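Local coordinates for CENP-V/GFA domain-containing protein (Rhodobacter sphaeroides 2.4.1, PDB 3FAC) that is of unknown function but probably binds zinc and may act as a carbon-sulfur lyase, at residues A[11-16]-A[45-50]; A[52-57]-A[68-73]; A[37-42]-A[90-95]. All coordinates share one frame; numbering follows the deposited sequence.

In the fold
The fold brings a three-stranded antiparallel sheet against a five-stranded one, and the contacts sample both. Contact 1 pairs strands 11-14 and 46-50 in the smaller sheet. Contacts 2 and 3 belong to opposite borders of the larger one, with centres about 16 Å apart and nearest atoms about 8 Å apart. Contact 3, close to the centre of the chain, touches contact 1 directly where Val14 CG2 rests 3.5 Å from Ala41 CB, and their centres are about 11 Å apart. Contact 2 follows contact 1 along the chain, about 14 Å away between centres, and ends at Cys73, in the cysteine cluster that also holds Cys5, Cys7 and Cys70.

Contact 1. Residues A[11-16]-A[45-50]; sequences EIEVEL and DLRVVR
A classic beta bulge interrupts the antiparallel pairing of strands 11-14 and 46-50: Val49 and Arg50 both face Glu11. Glu11 O accepts Arg50 N at 3.1 Å in the carbonyl plane, on a lone pair, while the extra residue Val49 offers its N only in a weak, strongly bent bond. Beyond the bulge the ladder resumes, Glu13 exchanging two backbone bonds with Arg47 and Glu15 N reaching Asp45 O.

The Glu11 side chain runs outward from the bulge. Glu11 CB lies over one face of the Arg50 guanidinium, 3.2 Å from Arg50 NH1. CG stands anti to the backbone N (chi1 -179°), and the extended chain passes Glu11 CG along the flank of Val49, 3.9 Å from Val49 CB. At the tip the carboxylate forks. Glu11 OE1 takes a very short salt-bridge hydrogen bond of 2.4 Å from Arg50 NH1, approached from above the carboxylate plane, the two flat groups standing 77° apart. Glu11 OE2 turns instead to the methyl CG1 of Val49, 3.6 Å away. A long, flexible acid suits this place, since its CB covers part of the guanidinium while its tip probably offsets the charge. Arg50 is steadied further by Gly8 O, which accepts from NH2.

Glu13 and Arg47 repeat the pairing more loosely in a weak salt bridge: Arg47 NH1 lies 3.4 Å from Glu13 OE2, which meets the guanidinium at its edge, the carboxylate nearly perpendicular to it. On the other face, shared by Val48, the beta-branched Ile12 and Val14 suit a strand; Ile12 and Leu46 pack on Val90 and Val14 on Ala41 of the larger sheet. At the far end one water lies within hydrogen-bonding distance of both Glu13 O and Asp45 O, and another donates to Glu15 O and Asp45 OD2.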
loop_
_atom_site.group_PDB
_atom_site.type_symbol
_atom_site.label_atom_id
_atom_site.label_comp_id
_atom_site.label_asym_id
_atom_site.label_seq_id
_atom_site.Cartn_x
_atom_site.Cartn_y
_atom_site.Cartn_z
ATOM N N GLU A 11 -3.608 -9.771 -6.056
ATOM C CA GLU A 11 -2.664 -9.253 -7.036
ATOM C C GLU A 11 -3.151 -7.936 -7.615
ATOM O O GLU A 11 -4.269 -7.843 -8.119
ATOM C CB GLU A 11 -2.433 -10.230 -8.192
ATOM C CG GLU A 11 -1.424 -9.675 -9.201
ATOM C CD GLU A 11 -1.090 -10.633 -10.327
ATOM O OE1 GLU A 11 -0.744 -11.798 -10.036
ATOM O OE2 GLU A 11 -1.153 -10.212 -11.504
ATOM N N ILE A 12 -2.309 -6.916 -7.541
ATOM C CA ILE A 12 -2.667 -5.620 -8.083
ATOM C C ILE A 12 -1.792 -5.299 -9.290
ATOM O O ILE A 12 -0.809 -5.992 -9.567
ATOM C CB ILE A 12 -2.506 -4.503 -7.030
ATOM C CG1 ILE A 12 -1.064 -4.455 -6.528
ATOM C CG2 ILE A 12 -3.459 -4.741 -5.870
ATOM C CD1 ILE A 12 -0.775 -3.278 -5.618
ATOM N N GLU A 13 -2.174 -4.250 -10.010
ATOM C CA GLU A 13 -1.452 -3.785 -11.188
ATOM C C GLU A 13 -1.386 -2.277 -10.981
ATOM O O GLU A 13 -2.372 -1.577 -11.206
ATOM C CB GLU A 13 -2.254 -4.118 -12.448
ATOM C CG GLU A 13 -1.421 -4.437 -13.678
ATOM C CD GLU A 13 -0.797 -3.215 -14.314
ATOM O OE1 GLU A 13 -0.048 -2.492 -13.621
ATOM O OE2 GLU A 13 -1.053 -2.982 -15.517
ATOM N N VAL A 14 -0.236 -1.774 -10.543
ATOM C CA VAL A 14 -0.117 -0.343 -10.274
ATOM C C VAL A 14 1.068 0.386 -10.901
ATOM O O VAL A 14 2.151 -0.174 -11.065
ATOM C CB VAL A 14 -0.095 -0.084 -8.743
ATOM C CG1 VAL A 14 1.100 -0.772 -8.115
ATOM C CG2 VAL A 14 -0.063 1.403 -8.461
ATOM N N GLU A 15 0.838 1.647 -11.253
ATOM C CA GLU A 15 1.861 2.506 -11.835
ATOM C C GLU A 15 2.163 3.578 -10.798
ATOM O O GLU A 15 1.275 4.346 -10.422
ATOM C CB GLU A 15 1.347 3.170 -13.114
ATOM C CG GLU A 15 0.981 2.208 -14.234
ATOM C CD GLU A 15 2.162 1.381 -14.707
ATOM O OE1 GLU A 15 3.223 1.977 -14.991
ATOM O OE2 GLU A 15 2.026 0.139 -14.802
ATOM N N LEU A 16 3.405 3.626 -10.330
ATOM C CA LEU A 16 3.797 4.605 -9.323
ATOM C C LEU A 16 3.880 6.010 -9.891
ATOM O O LEU A 16 4.424 6.221 -10.971
ATOM C CB LEU A 16 5.148 4.231 -8.714
ATOM C CG LEU A 16 5.247 2.844 -8.080
ATOM C CD1 LEU A 16 6.656 2.644 -7.546
ATOM C CD2 LEU A 16 4.215 2.703 -6.968
ATOM N N ASP A 45 -4.323 4.688 -11.725
ATOM C CA ASP A 45 -3.109 3.929 -11.998
ATOM C C ASP A 45 -3.058 2.608 -11.230
ATOM O O ASP A 45 -2.111 1.838 -11.381
ATOM C CB ASP A 45 -1.860 4.755 -11.669
ATOM C CG ASP A 45 -1.632 5.892 -12.652
ATOM O OD1 ASP A 45 -1.703 5.648 -13.875
ATOM O OD2 ASP A 45 -1.370 7.027 -12.201
ATOM N N LEU A 46 -4.072 2.341 -10.412
ATOM C CA LEU A 46 -4.105 1.106 -9.634
ATOM C C LEU A 46 -5.313 0.240 -9.986
ATOM O O LEU A 46 -6.452 0.705 -9.999
ATOM C CB LEU A 46 -4.091 1.428 -8.132
ATOM C CG LEU A 46 -3.917 0.282 -7.125
ATOM C CD1 LEU A 46 -3.393 0.840 -5.813
ATOM C CD2 LEU A 46 -5.235 -0.452 -6.912
ATOM N N ARG A 47 -5.050 -1.032 -10.262
ATOM C CA ARG A 47 -6.091 -1.974 -10.634
ATOM C C ARG A 47 -5.921 -3.311 -9.903
ATOM O O ARG A 47 -4.860 -3.929 -9.964
ATOM C CB ARG A 47 -6.051 -2.196 -12.150
ATOM C CG ARG A 47 -7.244 -2.955 -12.703
ATOM C CD ARG A 47 -7.195 -3.103 -14.226
ATOM N NE ARG A 47 -6.366 -4.222 -14.676
ATOM C CZ ARG A 47 -5.075 -4.137 -14.987
ATOM N NH1 ARG A 47 -4.438 -2.975 -14.901
ATOM N NH2 ARG A 47 -4.421 -5.218 -15.398
ATOM N N VAL A 48 -6.967 -3.744 -9.207
ATOM C CA VAL A 48 -6.943 -5.011 -8.480
ATOM C C VAL A 48 -7.144 -6.155 -9.473
ATOM O O VAL A 48 -8.241 -6.363 -9.987
ATOM C CB VAL A 48 -8.057 -5.052 -7.410
ATOM C CG1 VAL A 48 -8.115 -6.428 -6.758
ATOM C CG2 VAL A 48 -7.798 -3.982 -6.363
ATOM N N VAL A 49 -6.071 -6.895 -9.735
ATOM C CA VAL A 49 -6.097 -8.003 -10.685
ATOM C C VAL A 49 -6.904 -9.204 -10.197
ATOM O O VAL A 49 -7.758 -9.723 -10.921
ATOM C CB VAL A 49 -4.660 -8.452 -11.024
ATOM C CG1 VAL A 49 -4.686 -9.552 -12.069
ATOM C CG2 VAL A 49 -3.863 -7.263 -11.533
ATOM N N ARG A 50 -6.626 -9.652 -8.976
ATOM C CA ARG A 50 -7.341 -10.784 -8.404
ATOM C C ARG A 50 -7.320 -10.727 -6.879
ATOM O O ARG A 50 -6.445 -10.100 -6.280
ATOM C CB ARG A 50 -6.721 -12.107 -8.869
ATOM C CG ARG A 50 -5.349 -12.399 -8.282
ATOM C CD ARG A 50 -5.049 -13.898 -8.260
ATOM N NE ARG A 50 -3.760 -14.178 -7.633
ATOM C CZ ARG A 50 -2.588 -13.844 -8.163
ATOM N NH1 ARG A 50 -2.545 -13.229 -9.334
ATOM N NH2 ARG A 50 -1.464 -14.107 -7.515
HETATM O O HOH W 1 -1.954 0.102 -13.431
HETATM O O HOH W 2 0.428 6.673 -10.588
#

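Contact 2. Residues A[52-57]-A[68-73]; sequences AENLTL and WFCRTC
With CG anti to the backbone N (chi1 -160°), Asn54 swings its amide across Arg71 to Thr72, while Phe69 takes the crowded position between N and carbonyl carbon (chi1 73°) and so lays its ring beside Thr56. These residues belong to the beta hairpin of strands 55-58 and 66-70, where Thr56 and Phe69 form a hydrogen-bonded antiparallel pair. Thr56 CB sits over the ring face, 3.6 Å from the Phe69 centroid, in a CH-pi contact that suits a short branched residue. On the opposite sheet face Leu57 CD1 lies likewise, 3.8 Å from the centroid of the six-membered ring of Trp68, and the indole stacks further on His78.

Where one strand begins and the other ends, Arg71 N donates to Asn54 O at 2.9 Å, nearly along the C=O axis. Thr72 OG1 gives its proton to a lone pair of Asn54 OD1, 3.1 Å away. The backbone carbonyl and side-chain amide of Asn54 together tie the hairpin's start to the turn carrying Cys70 and Cys73. Cys73 and Cys7 are oxidised to a disulfide here, with Cys5 nearby; zinc coordination by such cysteines, if it occurs as expected of the Gfa family, would probably need the reduced thiols.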
loop_
_atom_site.group_PDB
_atom_site.type_symbol
_atom_site.label_atom_id
_atom_site.label_comp_id
_atom_site.label_asym_id
_atom_site.label_seq_id
_atom_site.Cartn_x
_atom_site.Cartn_y
_atom_site.Cartn_z
ATOM N N ALA A 52 -9.946 -9.598 -5.008
ATOM C CA ALA A 52 -10.773 -8.510 -4.494
ATOM C C ALA A 52 -11.682 -8.995 -3.364
ATOM O O ALA A 52 -11.976 -8.250 -2.434
ATOM C CB ALA A 52 -11.609 -7.915 -5.620
ATOM N N GLU A 53 -12.113 -10.250 -3.442
ATOM C CA GLU A 53 -12.992 -10.821 -2.428
ATOM C C GLU A 53 -12.248 -11.259 -1.169
ATOM O O GLU A 53 -12.870 -11.538 -0.144
ATOM C CB GLU A 53 -13.738 -12.031 -2.994
ATOM C CG GLU A 53 -12.869 -13.275 -3.136
ATOM C CD GLU A 53 -12.152 -13.357 -4.472
ATOM O OE1 GLU A 53 -11.810 -12.298 -5.045
ATOM O OE2 GLU A 53 -11.919 -14.493 -4.940
ATOM N N ASN A 54 -10.923 -11.320 -1.247
ATOM C CA ASN A 54 -10.110 -11.754 -0.115
ATOM C C ASN A 54 -9.467 -10.593 0.635
ATOM O O ASN A 54 -8.671 -10.800 1.550
ATOM C CB ASN A 54 -9.035 -12.729 -0.604
ATOM C CG ASN A 54 -8.468 -13.582 0.510
ATOM O OD1 ASN A 54 -7.442 -13.253 1.105
ATOM N ND2 ASN A 54 -9.143 -14.686 0.805
ATOM N N LEU A 55 -9.816 -9.369 0.248
ATOM C CA LEU A 55 -9.272 -8.187 0.902
ATOM C C LEU A 55 -10.198 -7.638 1.975
ATOM O O LEU A 55 -11.417 -7.691 1.844
ATOM C CB LEU A 55 -8.990 -7.089 -0.123
ATOM C CG LEU A 55 -7.665 -7.166 -0.884
ATOM C CD1 LEU A 55 -7.606 -6.025 -1.896
ATOM C CD2 LEU A 55 -6.489 -7.078 0.098
ATOM N N THR A 56 -9.610 -7.110 3.043
ATOM C CA THR A 56 -10.386 -6.533 4.129
ATOM C C THR A 56 -10.233 -5.020 4.149
ATOM O O THR A 56 -9.140 -4.484 3.955
ATOM C CB THR A 56 -9.958 -7.091 5.492
ATOM O OG1 THR A 56 -10.209 -8.503 5.527
ATOM C CG2 THR A 56 -10.747 -6.413 6.610
ATOM N N LEU A 57 -11.344 -4.336 4.380
ATOM C CA LEU A 57 -11.357 -2.884 4.422
ATOM C C LEU A 57 -11.366 -2.394 5.859
ATOM O O LEU A 57 -12.139 -2.877 6.688
ATOM C CB LEU A 57 -12.595 -2.359 3.693
ATOM C CG LEU A 57 -12.928 -0.878 3.861
ATOM C CD1 LEU A 57 -11.807 -0.015 3.280
ATOM C CD2 LEU A 57 -14.243 -0.592 3.169
ATOM N N TRP A 68 -6.662 -1.389 2.984
ATOM C CA TRP A 68 -6.999 -2.762 2.622
ATOM C C TRP A 68 -5.868 -3.707 2.993
ATOM O O TRP A 68 -4.696 -3.331 2.953
ATOM C CB TRP A 68 -7.261 -2.894 1.122
ATOM C CG TRP A 68 -8.127 -1.827 0.551
ATOM C CD1 TRP A 68 -7.733 -0.588 0.139
ATOM C CD2 TRP A 68 -9.540 -1.889 0.344
ATOM N NE1 TRP A 68 -8.813 0.127 -0.312
ATOM C CE2 TRP A 68 -9.937 -0.648 -0.196
ATOM C CE3 TRP A 68 -10.512 -2.874 0.564
ATOM C CZ2 TRP A 68 -11.270 -0.361 -0.522
ATOM C CZ3 TRP A 68 -11.843 -2.589 0.239
ATOM C CH2 TRP A 68 -12.206 -1.343 -0.297
ATOM N N PHE A 69 -6.226 -4.932 3.363
ATOM C CA PHE A 69 -5.238 -5.944 3.713
ATOM C C PHE A 69 -5.817 -7.326 3.444
ATOM O O PHE A 69 -7.019 -7.547 3.593
ATOM C CB PHE A 69 -4.804 -5.797 5.180
ATOM C CG PHE A 69 -5.841 -6.226 6.182
ATOM C CD1 PHE A 69 -6.034 -7.573 6.477
ATOM C CD2 PHE A 69 -6.608 -5.279 6.853
ATOM C CE1 PHE A 69 -6.969 -7.974 7.425
ATOM C CE2 PHE A 69 -7.550 -5.669 7.805
ATOM C CZ PHE A 69 -7.729 -7.021 8.091
ATOM N N CYS A 70 -4.958 -8.244 3.019
ATOM C CA CYS A 70 -5.364 -9.610 2.714
ATOM C C CYS A 70 -5.855 -10.337 3.968
ATOM O O CYS A 70 -5.142 -10.411 4.961
ATOM C CB CYS A 70 -4.182 -10.357 2.099
ATOM S SG CYS A 70 -4.534 -12.066 1.672
ATOM N N ARG A 71 -7.067 -10.882 3.918
ATOM C CA ARG A 71 -7.643 -11.579 5.073
ATOM C C ARG A 71 -6.918 -12.873 5.438
ATOM O O ARG A 71 -7.045 -13.363 6.560
ATOM C CB ARG A 71 -9.127 -11.889 4.822
ATOM C CG ARG A 71 -9.362 -12.920 3.728
ATOM C CD ARG A 71 -10.805 -12.925 3.228
ATOM N NE ARG A 71 -11.755 -13.372 4.243
ATOM C CZ ARG A 71 -11.846 -14.619 4.700
ATOM N NH1 ARG A 71 -11.042 -15.568 4.233
ATOM N NH2 ARG A 71 -12.745 -14.919 5.630
ATOM N N THR A 72 -6.153 -13.419 4.499
ATOM C CA THR A 72 -5.445 -14.671 4.738
ATOM C C THR A 72 -4.057 -14.491 5.343
ATOM O O THR A 72 -3.775 -15.026 6.417
ATOM C CB THR A 72 -5.319 -15.493 3.435
ATOM O OG1 THR A 72 -6.618 -15.685 2.871
ATOM C CG2 THR A 72 -4.711 -16.856 3.714
ATOM N N CYS A 73 -3.191 -13.750 4.656
ATOM C CA CYS A 73 -1.838 -13.537 5.147
ATOM C C CYS A 73 -1.701 -12.249 5.966
ATOM O O CYS A 73 -0.657 -11.988 6.571
ATOM C CB CYS A 73 -0.848 -13.548 3.974
ATOM S SG CYS A 73 -1.271 -12.462 2.592
#

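Contact 3. Residues A[37-42]-A[90-95]; sequences IAATAR and VNVAIL
Val92 and Ile37 make the closest side-chain meeting here, crossing obliquely so that Val92 CG2 lies 3.8 Å from Ile37 CB. Both Val92 methyls approach Ile37 O, which also accepts Val92 N at 3.1 Å, almost exactly along the C=O axis. Val92 CG1 also approaches the methyl of Ala39, at 4.2 Å from Ala39 CB. The small alanine methyls leave room for the side chains of Val92 and Val90. Val90 N bonds to Ala39 O at 3.1 Å, and Ala39 N returns a weaker, bent bond to Val90 O. Ala38 CA adds a C-H...O contact to that same oxygen.

Around this core a second shell sets the geometry. Asn91 OD1 accepts Ala93 N at 3.1 Å through a lone pair, forming an Asx turn, and it also receives a water that in turn accepts Ile37 N. ND2 of the same amide is held by Tyr76 O of the neighbouring strand, so both ends of the amide are engaged and its rotation is fixed. Asparagine suits the spot because it offers an acceptor and a donor together. Farther out, Val90 and Ile94 pack on Ile12, and Ala41 on Val14, both of strand 11-14 in the smaller sheet.

The arrangement is that of a weakly bonded border strand, 38-42, loosely joined to strand 87-91 as it leaves the five-stranded antiparallel sheet through an Asx turn, within the beta-tent architecture of the Gfa family.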
loop_
_atom_site.group_PDB
_atom_site.type_symbol
_atom_site.label_atom_id
_atom_site.label_comp_id
_atom_site.label_asym_id
_atom_site.label_seq_id
_atom_site.Cartn_x
_atom_site.Cartn_y
_atom_site.Cartn_z
ATOM N N ILE A 37 6.490 0.614 4.114
ATOM C CA ILE A 37 7.016 1.779 3.410
ATOM C C ILE A 37 6.103 1.953 2.201
ATOM O O ILE A 37 5.944 1.027 1.403
ATOM C CB ILE A 37 8.464 1.541 2.924
ATOM C CG1 ILE A 37 9.406 1.440 4.126
ATOM C CG2 ILE A 37 8.901 2.663 2.008
ATOM C CD1 ILE A 37 10.855 1.160 3.769
ATOM N N ALA A 38 5.498 3.128 2.062
ATOM C CA ALA A 38 4.589 3.368 0.951
ATOM C C ALA A 38 5.122 4.294 -0.141
ATOM O O ALA A 38 6.124 4.990 0.040
ATOM C CB ALA A 38 3.265 3.906 1.482
ATOM N N ALA A 39 4.431 4.273 -1.277
ATOM C CA ALA A 39 4.747 5.094 -2.442
ATOM C C ALA A 39 3.401 5.457 -3.064
ATOM O O ALA A 39 2.486 4.637 -3.074
ATOM C CB ALA A 39 5.592 4.310 -3.428
ATOM N N THR A 40 3.279 6.675 -3.579
ATOM C CA THR A 40 2.019 7.141 -4.159
ATOM C C THR A 40 1.650 6.552 -5.524
ATOM O O THR A 40 2.490 5.981 -6.217
ATOM C CB THR A 40 2.018 8.686 -4.271
ATOM O OG1 THR A 40 2.244 9.257 -2.977
ATOM C CG2 THR A 40 0.684 9.191 -4.798
ATOM N N ALA A 41 0.377 6.696 -5.891
ATOM C CA ALA A 41 -0.146 6.218 -7.168
ATOM C C ALA A 41 -1.532 6.814 -7.437
ATOM O O ALA A 41 -2.418 6.744 -6.588
ATOM C CB ALA A 41 -0.222 4.699 -7.166
ATOM N N ARG A 42 -1.715 7.404 -8.616
ATOM C CA ARG A 42 -2.999 7.998 -8.981
ATOM C C ARG A 42 -4.094 6.935 -8.939
ATOM O O ARG A 42 -3.830 5.758 -9.187
ATOM C CB ARG A 42 -2.938 8.589 -10.393
ATOM C CG ARG A 42 -1.858 9.636 -10.612
ATOM C CD ARG A 42 -1.792 10.034 -12.082
ATOM N NE ARG A 42 -0.716 10.981 -12.364
ATOM C CZ ARG A 42 -0.698 12.246 -11.949
ATOM N NH1 ARG A 42 -1.703 12.727 -11.229
ATOM N NH2 ARG A 42 0.329 13.031 -12.257
ATOM N N VAL A 90 0.824 2.490 -1.612
ATOM C CA VAL A 90 1.120 1.087 -1.873
ATOM C C VAL A 90 2.286 0.542 -1.059
ATOM O O VAL A 90 3.277 1.235 -0.827
ATOM C CB VAL A 90 1.432 0.855 -3.370
ATOM C CG1 VAL A 90 1.675 -0.626 -3.635
ATOM C CG2 VAL A 90 0.289 1.355 -4.221
ATOM N N ASN A 91 2.153 -0.710 -0.634
ATOM C CA ASN A 91 3.189 -1.390 0.133
ATOM C C ASN A 91 4.309 -1.763 -0.856
ATOM O O ASN A 91 4.145 -2.679 -1.668
ATOM C CB ASN A 91 2.604 -2.659 0.760
ATOM C CG ASN A 91 3.498 -3.257 1.833
ATOM O OD1 ASN A 91 4.722 -3.237 1.729
ATOM N ND2 ASN A 91 2.879 -3.812 2.867
ATOM N N VAL A 92 5.435 -1.056 -0.789
ATOM C CA VAL A 92 6.559 -1.319 -1.691
ATOM C C VAL A 92 7.040 -2.774 -1.647
ATOM O O VAL A 92 7.489 -3.318 -2.654
ATOM C CB VAL A 92 7.782 -0.398 -1.375
ATOM C CG1 VAL A 92 7.359 1.067 -1.377
ATOM C CG2 VAL A 92 8.400 -0.778 -0.037
ATOM N N ALA A 93 6.935 -3.401 -0.480
ATOM C CA ALA A 93 7.383 -4.775 -0.317
ATOM C C ALA A 93 6.567 -5.804 -1.094
ATOM O O ALA A 93 7.017 -6.931 -1.287
ATOM C CB ALA A 93 7.408 -5.136 1.155
ATOM N N ILE A 94 5.368 -5.444 -1.534
ATOM C CA ILE A 94 4.576 -6.403 -2.299
ATOM C C ILE A 94 4.914 -6.310 -3.792
ATOM O O ILE A 94 4.613 -7.222 -4.565
ATOM C CB ILE A 94 3.037 -6.196 -2.112
ATOM C CG1 ILE A 94 2.581 -4.892 -2.766
ATOM C CG2 ILE A 94 2.687 -6.199 -0.633
ATOM C CD1 ILE A 94 1.069 -4.783 -2.895
ATOM N N LEU A 95 5.545 -5.208 -4.189
ATOM C CA LEU A 95 5.931 -4.995 -5.583
ATOM C C LEU A 95 6.985 -6.012 -6.011
ATOM O O LEU A 95 8.019 -6.161 -5.358
ATOM C CB LEU A 95 6.476 -3.573 -5.769
ATOM C CG LEU A 95 5.545 -2.425 -5.360
ATOM C CD1 LEU A 95 6.262 -1.113 -5.579
ATOM C CD2 LEU A 95 4.250 -2.472 -6.166
HETATM O O HOH W 3 6.906 -2.050 2.984
#